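Local coordinates for single-stranded DNA specific exonuclease RecJ (Thermus thermophilus, PDB 2ZXR), which degrades single-stranded DNA, but not single-stranded RNA, as a 5' to 3' exonuclease that depends on divalent metal ions, at residues 457-469 / 498-510. Numbering follows the deposited sequence.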
loop_
_atom_site.group_PDB
_atom_site.type_symbol
_atom_site.label_atom_id
_atom_site.label_comp_id
_atom_site.label_asym_id
_atom_site.label_seq_id
_atom_site.Cartn_x
_atom_site.Cartn_y
_atom_site.Cartn_z
ATOM N N ASN A 457 -1.493 5.045 -0.421
ATOM C CA ASN A 457 -0.948 5.074 0.926
ATOM C C ASN A 457 -1.428 3.829 1.605
ATOM O O ASN A 457 -2.607 3.730 1.950
ATOM C CB ASN A 457 -1.456 6.309 1.732
ATOM C CG ASN A 457 -2.897 6.562 1.497
ATOM O OD1 ASN A 457 -3.668 6.988 2.377
ATOM N ND2 ASN A 457 -3.296 6.292 0.272
ATOM N N PRO A 458 -0.530 2.840 1.769
ATOM C CA PRO A 458 -0.896 1.594 2.438
ATOM C C PRO A 458 -0.965 1.889 3.925
ATOM O O PRO A 458 -0.390 2.850 4.400
ATOM C CB PRO A 458 0.265 0.670 2.102
ATOM C CG PRO A 458 1.417 1.594 2.067
ATOM C CD PRO A 458 0.867 2.788 1.301
ATOM N N GLU A 459 -1.699 1.092 4.668
ATOM C CA GLU A 459 -1.755 1.323 6.086
ATOM C C GLU A 459 -0.304 1.160 6.629
ATOM O O GLU A 459 0.447 0.264 6.207
ATOM C CB GLU A 459 -2.703 0.302 6.695
ATOM C CG GLU A 459 -2.966 0.461 8.154
ATOM C CD GLU A 459 -4.119 -0.415 8.582
ATOM O OE1 GLU A 459 -4.639 -1.173 7.737
ATOM O OE2 GLU A 459 -4.499 -0.343 9.750
ATOM N N PRO A 460 0.117 2.048 7.539
ATOM C CA PRO A 460 1.477 1.954 8.101
ATOM C C PRO A 460 1.729 0.718 8.976
ATOM O O PRO A 460 0.818 0.227 9.665
ATOM C CB PRO A 460 1.605 3.235 8.921
ATOM C CG PRO A 460 0.222 3.507 9.335
ATOM C CD PRO A 460 -0.594 3.216 8.087
ATOM N N LEU A 461 2.972 0.235 8.957
ATOM C CA LEU A 461 3.363 -0.905 9.779
ATOM C C LEU A 461 4.371 -0.467 10.839
ATOM O O LEU A 461 5.316 0.281 10.538
ATOM C CB LEU A 461 4.004 -1.995 8.933
ATOM C CG LEU A 461 3.136 -2.664 7.881
ATOM C CD1 LEU A 461 4.049 -3.423 6.920
ATOM C CD2 LEU A 461 2.110 -3.580 8.555
ATOM N N PHE A 462 4.169 -0.921 12.072
ATOM C CA PHE A 462 5.082 -0.578 13.157
ATOM C C PHE A 462 5.965 -1.782 13.460
ATOM O O PHE A 462 5.623 -2.937 13.173
ATOM C CB PHE A 462 4.340 -0.191 14.453
ATOM C CG PHE A 462 3.628 1.132 14.383
ATOM C CD1 PHE A 462 2.317 1.211 13.925
ATOM C CD2 PHE A 462 4.283 2.300 14.733
ATOM C CE1 PHE A 462 1.667 2.450 13.817
ATOM C CE2 PHE A 462 3.655 3.533 14.628
ATOM C CZ PHE A 462 2.333 3.609 14.167
ATOM N N LEU A 463 7.103 -1.510 14.077
ATOM C CA LEU A 463 8.003 -2.577 14.428
ATOM C C LEU A 463 7.861 -2.807 15.919
ATOM O O LEU A 463 7.819 -1.853 16.683
ATOM C CB LEU A 463 9.431 -2.164 14.085
ATOM C CG LEU A 463 10.571 -3.087 14.516
ATOM C CD1 LEU A 463 10.555 -4.376 13.663
ATOM C CD2 LEU A 463 11.901 -2.341 14.340
ATOM N N LEU A 464 7.729 -4.065 16.311
ATOM C CA LEU A 464 7.668 -4.458 17.706
ATOM C C LEU A 464 8.850 -5.415 17.827
ATOM O O LEU A 464 9.269 -6.035 16.825
ATOM C CB LEU A 464 6.381 -5.184 18.068
ATOM C CG LEU A 464 5.118 -4.327 18.131
ATOM C CD1 LEU A 464 4.756 -3.865 16.714
ATOM C CD2 LEU A 464 3.974 -5.139 18.743
ATOM N N PHE A 465 9.393 -5.531 19.034
ATOM C CA PHE A 465 10.567 -6.366 19.245
ATOM C C PHE A 465 10.598 -6.906 20.658
ATOM O O PHE A 465 10.194 -6.218 21.600
ATOM C CB PHE A 465 11.823 -5.528 18.993
ATOM C CG PHE A 465 13.102 -6.322 19.004
ATOM C CD1 PHE A 465 13.755 -6.616 20.198
ATOM C CD2 PHE A 465 13.642 -6.808 17.818
ATOM C CE1 PHE A 465 14.939 -7.396 20.212
ATOM C CE2 PHE A 465 14.827 -7.589 17.818
ATOM C CZ PHE A 465 15.468 -7.879 19.023
ATOM N N GLY A 466 11.073 -8.140 20.810
ATOM C CA GLY A 466 11.169 -8.710 22.139
ATOM C C GLY A 466 11.022 -10.206 22.274
ATOM O O GLY A 466 11.052 -10.964 21.290
ATOM N N ALA A 467 10.885 -10.635 23.523
ATOM C CA ALA A 467 10.704 -12.041 23.823
ATOM C C ALA A 467 9.205 -12.164 23.996
ATOM O O ALA A 467 8.614 -11.525 24.860
ATOM C CB ALA A 467 11.434 -12.423 25.112
ATOM N N PRO A 468 8.565 -12.965 23.143
ATOM C CA PRO A 468 7.118 -13.160 23.208
ATOM C C PRO A 468 6.717 -13.776 24.533
ATOM O O PRO A 468 7.500 -14.513 25.130
ATOM C CB PRO A 468 6.847 -14.090 22.031
ATOM C CG PRO A 468 8.121 -14.890 21.942
ATOM C CD PRO A 468 9.183 -13.847 22.138
ATOM N N GLU A 469 5.506 -13.479 24.989
ATOM C CA GLU A 469 5.017 -14.021 26.252
ATOM C C GLU A 469 3.535 -14.301 26.181
ATOM O O GLU A 469 2.823 -13.724 25.358
ATOM C CB GLU A 469 5.284 -13.045 27.391
ATOM C CG GLU A 469 4.729 -11.678 27.131
ATOM C CD GLU A 469 5.728 -10.599 27.462
ATOM O OE1 GLU A 469 5.566 -9.448 26.984
ATOM O OE2 GLU A 469 6.682 -10.908 28.206
ATOM N N ALA A 498 5.522 -22.057 17.690
ATOM C CA ALA A 498 6.555 -21.919 18.708
ATOM C C ALA A 498 7.465 -20.808 18.155
ATOM O O ALA A 498 8.110 -20.960 17.111
ATOM C CB ALA A 498 7.337 -23.227 18.874
ATOM N N LEU A 499 7.491 -19.683 18.847
ATOM C CA LEU A 499 8.296 -18.557 18.412
ATOM C C LEU A 499 9.723 -18.610 18.949
ATOM O O LEU A 499 9.974 -19.122 20.046
ATOM C CB LEU A 499 7.642 -17.245 18.862
ATOM C CG LEU A 499 6.208 -16.923 18.427
ATOM C CD1 LEU A 499 6.067 -17.164 16.930
ATOM C CD2 LEU A 499 5.223 -17.769 19.203
ATOM N N PRO A 500 10.686 -18.093 18.174
ATOM C CA PRO A 500 12.048 -18.134 18.705
ATOM C C PRO A 500 12.079 -17.369 20.030
ATOM O O PRO A 500 11.109 -16.687 20.386
ATOM C CB PRO A 500 12.881 -17.481 17.597
ATOM C CG PRO A 500 11.875 -16.738 16.746
ATOM C CD PRO A 500 10.659 -17.605 16.788
ATOM N N PRO A 501 13.180 -17.485 20.792
ATOM C CA PRO A 501 13.258 -16.776 22.077
ATOM C C PRO A 501 13.086 -15.261 21.946
ATOM O O PRO A 501 12.613 -14.586 22.865
ATOM C CB PRO A 501 14.630 -17.191 22.622
ATOM C CG PRO A 501 15.412 -17.547 21.386
ATOM C CD PRO A 501 14.409 -18.252 20.522
ATOM N N GLU A 502 13.475 -14.736 20.794
ATOM C CA GLU A 502 13.340 -13.320 20.514
ATOM C C GLU A 502 12.785 -13.156 19.112
ATOM O O GLU A 502 13.231 -13.830 18.170
ATOM C CB GLU A 502 14.690 -12.617 20.594
ATOM C CG GLU A 502 14.914 -11.802 21.854
ATOM C CD GLU A 502 15.996 -10.757 21.637
ATOM O OE1 GLU A 502 16.337 -10.013 22.585
ATOM O OE2 GLU A 502 16.504 -10.685 20.492
ATOM N N VAL A 503 11.823 -12.250 18.964
ATOM C CA VAL A 503 11.216 -12.008 17.662
ATOM C C VAL A 503 11.153 -10.537 17.278
ATOM O O VAL A 503 11.323 -9.633 18.103
ATOM C CB VAL A 503 9.765 -12.547 17.603
ATOM C CG1 VAL A 503 9.740 -14.048 17.810
ATOM C CG2 VAL A 503 8.926 -11.859 18.656
ATOM N N GLU A 504 10.911 -10.317 15.998
ATOM C CA GLU A 504 10.741 -8.987 15.444
ATOM C C GLU A 504 9.396 -9.093 14.740
ATOM O O GLU A 504 9.108 -10.111 14.126
ATOM C CB GLU A 504 11.831 -8.675 14.421
ATOM C CG GLU A 504 12.869 -7.748 14.950
ATOM C CD GLU A 504 13.945 -7.464 13.957
ATOM O OE1 GLU A 504 14.633 -6.455 14.182
ATOM O OE2 GLU A 504 14.109 -8.234 12.970
ATOM N N VAL A 505 8.577 -8.058 14.838
ATOM C CA VAL A 505 7.256 -8.075 14.213
ATOM C C VAL A 505 6.965 -6.792 13.462
ATOM O O VAL A 505 7.205 -5.707 13.994
ATOM C CB VAL A 505 6.131 -8.201 15.255
ATOM C CG1 VAL A 505 4.758 -8.075 14.544
ATOM C CG2 VAL A 505 6.239 -9.526 16.003
ATOM N N ALA A 506 6.437 -6.926 12.241
ATOM C CA ALA A 506 6.035 -5.789 11.432
ATOM C C ALA A 506 4.523 -5.874 11.559
ATOM O O ALA A 506 3.915 -6.832 11.068
ATOM C CB ALA A 506 6.438 -5.977 10.008
ATOM N N GLY A 507 3.891 -4.904 12.216
ATOM C CA GLY A 507 2.458 -5.033 12.373
ATOM C C GLY A 507 1.569 -3.821 12.258
ATOM O O GLY A 507 2.017 -2.694 12.398
ATOM N N LEU A 508 0.286 -4.084 12.031
ATOM C CA LEU A 508 -0.729 -3.043 11.901
ATOM C C LEU A 508 -1.352 -2.758 13.263
ATOM O O LEU A 508 -1.787 -3.689 13.955
ATOM C CB LEU A 508 -1.829 -3.516 10.938
ATOM C CG LEU A 508 -1.355 -3.824 9.517
ATOM C CD1 LEU A 508 -2.342 -4.800 8.794
ATOM C CD2 LEU A 508 -1.234 -2.481 8.761
ATOM N N LEU A 509 -1.405 -1.487 13.640
ATOM C CA LEU A 509 -2.012 -1.094 14.909
ATOM C C LEU A 509 -3.515 -1.262 14.682
ATOM O O LEU A 509 -4.091 -0.619 13.802
ATOM C CB LEU A 509 -1.734 0.377 15.230
ATOM C CG LEU A 509 -1.636 0.790 16.713
ATOM C CD1 LEU A 509 -2.151 2.184 16.843
ATOM C CD2 LEU A 509 -2.366 -0.164 17.669
ATOM N N SER A 510 -4.156 -2.099 15.482
ATOM C CA SER A 510 -5.575 -2.339 15.284
ATOM C C SER A 510 -6.459 -1.960 16.466
ATOM O O SER A 510 -6.053 -2.059 17.638
ATOM C CB SER A 510 -5.791 -3.822 14.979
ATOM O OG SER A 510 -4.759 -4.289 14.147
HETATM O O HOH W 1 -3.639 1.425 11.486
HETATM O O HOH W 2 -0.638 0.506 11.948
#
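Phe462, Leu464 and Gly466 pair with Gly507, Val505 and Val503 through both their N-H and C=O groups, an antiparallel ladder of six backbone hydrogen bonds. The axes of strands 462-466 and 503-510 approach to 4.7 Å, their N-to-C directions 159° apart, and CA-H...O contacts fill in between the bonds, as from Leu463 CA to Val505 O at 3.3 Å. Beyond Phe462 the ladder gives way to water: one molecule accepts from Leu509 N and donates to Pro460 O, while another joins Glu459 OE2 to Leu509 O. Both strands belong to the OB domain of RecJ, where strand 426-433 flanks 462-466 on the side away from 503-510, and strand 517-528 continues the sheet past 503-510.

On the face carrying Leu464 and Val505, the two CB atoms lie 4.1 Å apart, and Leu464 also packs on Leu484. Phe465 is on the other face, its CG anti to the backbone N (chi1 -172°), which lays the ring over Val503 O, 3.6 Å from the ring plane and offset toward the rim. Glu504 OE2 makes a salt bridge with Arg528 NE, and Arg640 adds a cation-pi contact to Phe465. At the water-bridged end, Leu508 CD2 meets Leu461 CD2 at 3.5 Å and also touches Glu459 CG; the extended Glu459 side chain crosses that of Leu508 at about a right angle. At the far end Pro468 CG rests 3.9 Å from Leu499 CB.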